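Local coordinates for lambda phage protein with carbohydrate-binding module (Shewanella oneidensis, PDB 2A5Z) that is of uncharacterised function but has a jelly-roll fold with a carbohydrate-binding module, binds magnesium ions and probably recognises sugars, at residues V137-I143 with T225-K231. Residue numbers count along the deposited sequence, not the author numbering.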
ATOM      1  N   VAL C 137      -1.941  16.806 -18.583  1.00 19.36           N
ATOM      2  CA  VAL C 137      -0.734  17.493 -18.124  1.00 19.63           C
ATOM      3  C   VAL C 137       0.224  16.508 -17.448  1.00 19.39           C
ATOM      4  O   VAL C 137      -0.191  15.682 -16.638  1.00 19.53           O
ATOM      5  CB  VAL C 137      -1.040  18.644 -17.115  1.00 19.96           C
ATOM      6  CG1 VAL C 137       0.238  19.424 -16.787  1.00 19.95           C
ATOM      7  CG2 VAL C 137      -2.087  19.596 -17.674  1.00 20.74           C
ATOM      8  N   ILE C 138       1.499  16.594 -17.813  1.00 19.36           N
ATOM      9  CA  ILE C 138       2.565  15.974 -17.038  1.00 19.37           C
ATOM     10  C   ILE C 138       3.342  17.135 -16.397  1.00 19.17           C
ATOM     11  O   ILE C 138       4.054  17.874 -17.072  1.00 19.02           O
ATOM     12  CB  ILE C 138       3.445  15.011 -17.894  1.00 19.42           C
ATOM     13  CG1 ILE C 138       2.620  13.802 -18.350  1.00 19.60           C
ATOM     14  CG2 ILE C 138       4.619  14.489 -17.087  1.00 19.70           C
ATOM     15  CD1 ILE C 138       2.665  13.548 -19.846  1.00 20.27           C
ATOM     16  N   GLY C 139       3.140  17.307 -15.095  1.00 19.05           N
ATOM     17  CA  GLY C 139       3.694  18.427 -14.349  1.00 18.93           C
ATOM     18  C   GLY C 139       2.797  18.770 -13.175  1.00 18.82           C
ATOM     19  O   GLY C 139       2.124  17.893 -12.634  1.00 18.53           O
ATOM     20  N   SER C 140       2.794  20.044 -12.783  1.00 18.94           N
ATOM     21  CA  SER C 140       1.953  20.521 -11.692  1.00 19.01           C
ATOM     22  C   SER C 140       0.577  20.913 -12.208  1.00 19.01           C
ATOM     23  O   SER C 140       0.419  21.282 -13.377  1.00 18.49           O
ATOM     24  CB  SER C 140       2.606  21.697 -10.969  1.00 19.06           C
ATOM     25  OG  SER C 140       2.799  22.801 -11.838  1.00 20.33           O
ATOM     26  N   THR C 141      -0.420  20.827 -11.336  1.00 19.35           N
ATOM     27  CA  THR C 141      -1.803  21.052 -11.743  1.00 19.99           C
ATOM     28  C   THR C 141      -2.726  21.278 -10.550  1.00 20.74           C
ATOM     29  O   THR C 141      -2.476  20.778  -9.446  1.00 20.18           O
ATOM     30  CB  THR C 141      -2.341  19.884 -12.642  1.00 20.01           C
ATOM     31  OG1 THR C 141      -3.683  20.169 -13.062  1.00 19.95           O
ATOM     32  CG2 THR C 141      -2.302  18.538 -11.915  1.00 20.35           C
ATOM     33  N   SER C 142      -3.779  22.066 -10.773  1.00 21.69           N
ATOM     34  CA  SER C 142      -4.898  22.103  -9.848  1.00 22.33           C
ATOM     35  C   SER C 142      -5.406  20.673  -9.720  1.00 22.80           C
ATOM     36  O   SER C 142      -5.440  19.923 -10.701  1.00 22.42           O
ATOM     37  CB  SER C 142      -6.043  22.971 -10.391  1.00 22.33           C
ATOM     38  OG  SER C 142      -5.568  24.161 -10.984  1.00 22.76           O
ATOM     39  N   ILE C 143      -5.802  20.312  -8.508  1.00 23.52           N
ATOM     40  CA  ILE C 143      -6.389  19.010  -8.225  1.00 24.69           C
ATOM     41  C   ILE C 143      -7.838  18.901  -8.747  1.00 24.83           C
ATOM     42  O   ILE C 143      -8.503  19.915  -8.999  1.00 25.16           O
ATOM     43  CB  ILE C 143      -6.308  18.728  -6.691  1.00 24.68           C
ATOM     44  CG1 ILE C 143      -5.978  17.263  -6.408  1.00 25.56           C
ATOM     45  CG2 ILE C 143      -7.549  19.248  -5.935  1.00 25.25           C
ATOM     46  CD1 ILE C 143      -5.385  17.025  -5.017  1.00 25.23           C
ATOM     47  N   THR C 225      -4.598  21.681  -2.690  1.00 18.91           N
ATOM     48  CA  THR C 225      -5.306  22.211  -3.872  1.00 18.83           C
ATOM     49  C   THR C 225      -4.574  21.846  -5.165  1.00 18.78           C
ATOM     50  O   THR C 225      -5.137  21.957  -6.267  1.00 18.99           O
ATOM     51  CB  THR C 225      -5.497  23.761  -3.840  1.00 18.84           C
ATOM     52  OG1 THR C 225      -4.231  24.408  -4.029  1.00 19.12           O
ATOM     53  CG2 THR C 225      -6.118  24.213  -2.531  1.00 18.58           C
ATOM     54  N   ALA C 226      -3.320  21.414  -5.033  1.00 18.45           N
ATOM     55  CA  ALA C 226      -2.525  21.036  -6.195  1.00 18.25           C
ATOM     56  C   ALA C 226      -1.864  19.668  -6.002  1.00 18.18           C
ATOM     57  O   ALA C 226      -1.810  19.153  -4.890  1.00 17.71           O
ATOM     58  CB  ALA C 226      -1.483  22.106  -6.491  1.00 18.15           C
ATOM     59  N   HIS C 227      -1.397  19.084  -7.106  1.00 18.09           N
ATOM     60  CA  HIS C 227      -0.568  17.884  -7.093  1.00 18.47           C
ATOM     61  C   HIS C 227       0.420  17.990  -8.246  1.00 18.35           C
ATOM     62  O   HIS C 227       0.226  18.808  -9.149  1.00 18.32           O
ATOM     63  CB  HIS C 227      -1.426  16.628  -7.276  1.00 18.79           C
ATOM     64  CG  HIS C 227      -1.665  15.851  -6.018  1.00 19.37           C
ATOM     65  ND1 HIS C 227      -2.066  16.439  -4.836  1.00 19.99           N
ATOM     66  CD2 HIS C 227      -1.595  14.520  -5.769  1.00 19.21           C
ATOM     67  CE1 HIS C 227      -2.220  15.507  -3.912  1.00 19.01           C
ATOM     68  NE2 HIS C 227      -1.938  14.335  -4.451  1.00 19.10           N
ATOM     69  N   ILE C 228       1.471  17.175  -8.211  1.00 17.93           N
ATOM     70  CA  ILE C 228       2.424  17.080  -9.323  1.00 17.83           C
ATOM     71  C   ILE C 228       2.497  15.633  -9.841  1.00 18.06           C
ATOM     72  O   ILE C 228       2.600  14.693  -9.056  1.00 18.36           O
ATOM     73  CB  ILE C 228       3.835  17.698  -8.962  1.00 18.10           C
ATOM     74  CG1 ILE C 228       4.776  17.701 -10.179  1.00 18.29           C
ATOM     75  CG2 ILE C 228       4.465  17.045  -7.695  1.00 17.21           C
ATOM     76  CD1 ILE C 228       5.919  18.719 -10.080  1.00 17.33           C
ATOM     77  N   GLY C 229       2.391  15.460 -11.159  1.00 17.61           N
ATOM     78  CA  GLY C 229       2.396  14.130 -11.754  1.00 17.55           C
ATOM     79  C   GLY C 229       1.702  14.071 -13.106  1.00 17.50           C
ATOM     80  O   GLY C 229       2.041  14.822 -14.019  1.00 17.67           O
ATOM     81  N   PHE C 230       0.723  13.177 -13.220  1.00 17.29           N
ATOM     82  CA  PHE C 230      -0.043  12.978 -14.450  1.00 16.86           C
ATOM     83  C   PHE C 230      -1.513  13.252 -14.179  1.00 17.00           C
ATOM     84  O   PHE C 230      -2.076  12.740 -13.206  1.00 16.82           O
ATOM     85  CB  PHE C 230       0.143  11.533 -14.949  1.00 16.80           C
ATOM     86  CG  PHE C 230      -0.858  11.094 -16.001  1.00 16.71           C
ATOM     87  CD1 PHE C 230      -0.631  11.345 -17.349  1.00 16.95           C
ATOM     88  CD2 PHE C 230      -2.018  10.405 -15.636  1.00 17.85           C
ATOM     89  CE1 PHE C 230      -1.550  10.927 -18.323  1.00 16.88           C
ATOM     90  CE2 PHE C 230      -2.946   9.977 -16.613  1.00 18.36           C
ATOM     91  CZ  PHE C 230      -2.701  10.241 -17.956  1.00 16.15           C
ATOM     92  N   LYS C 231      -2.132  14.061 -15.034  1.00 16.50           N
ATOM     93  CA  LYS C 231      -3.563  14.294 -14.947  1.00 16.41           C
ATOM     94  C   LYS C 231      -4.165  14.323 -16.345  1.00 16.62           C
ATOM     95  O   LYS C 231      -3.679  15.042 -17.213  1.00 16.88           O
ATOM     96  CB  LYS C 231      -3.861  15.610 -14.217  1.00 16.24           C
ATOM     97  CG  LYS C 231      -5.344  15.835 -13.919  1.00 16.68           C
ATOM     98  CD  LYS C 231      -5.583  17.192 -13.281  1.00 15.88           C
ATOM     99  CE  LYS C 231      -7.058  17.399 -13.022  1.00 16.67           C
ATOM    100  NZ  LYS C 231      -7.403  18.814 -12.733  1.00 17.19           N
TER
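An antiparallel beta ladder turns a corner here, in a buried part of the jelly-roll's curved sheet, with 134-137 against 230-234 on one side of the bend and 140-142 against 226-228 on the other. The ladder is regular: Val137 with Lys231, Gly139 with Gly229 and Thr141 with His227 are hydrogen-bonded pairs, each with two backbone bonds, such as Gly229 N to Gly139 O at 2.9 Å. Ile143 N adds a bond to Thr225 O at 2.9 Å. Both chains turn at the facing glycines, whose backbone angles would jam a CB against the preceding carbonyl, so the sheet folds along this line without breaking its register. On the concave side of the bend, extended Lys231 reaches along Thr141, its CD 3.5 Å from Thr141 OG1, and its NZ donates to Ser142 O at 3.0 Å and also to Gly144 O. Ile143 CD1 packs 3.4 Å from His227 ND1. On the other face Ile138 CG1 meets the edge of the Phe230 ring, 4.2 Å from Phe230 CD1, and both side chains rest on Val122 of strand 119-125, joining the two sheets of the sandwich. Strand 102-107 continues the sheet beyond 225-231, strands 150-151 and 153-156 beyond 137-143, while His58 of the second subunit stacks edge-to-face with His227.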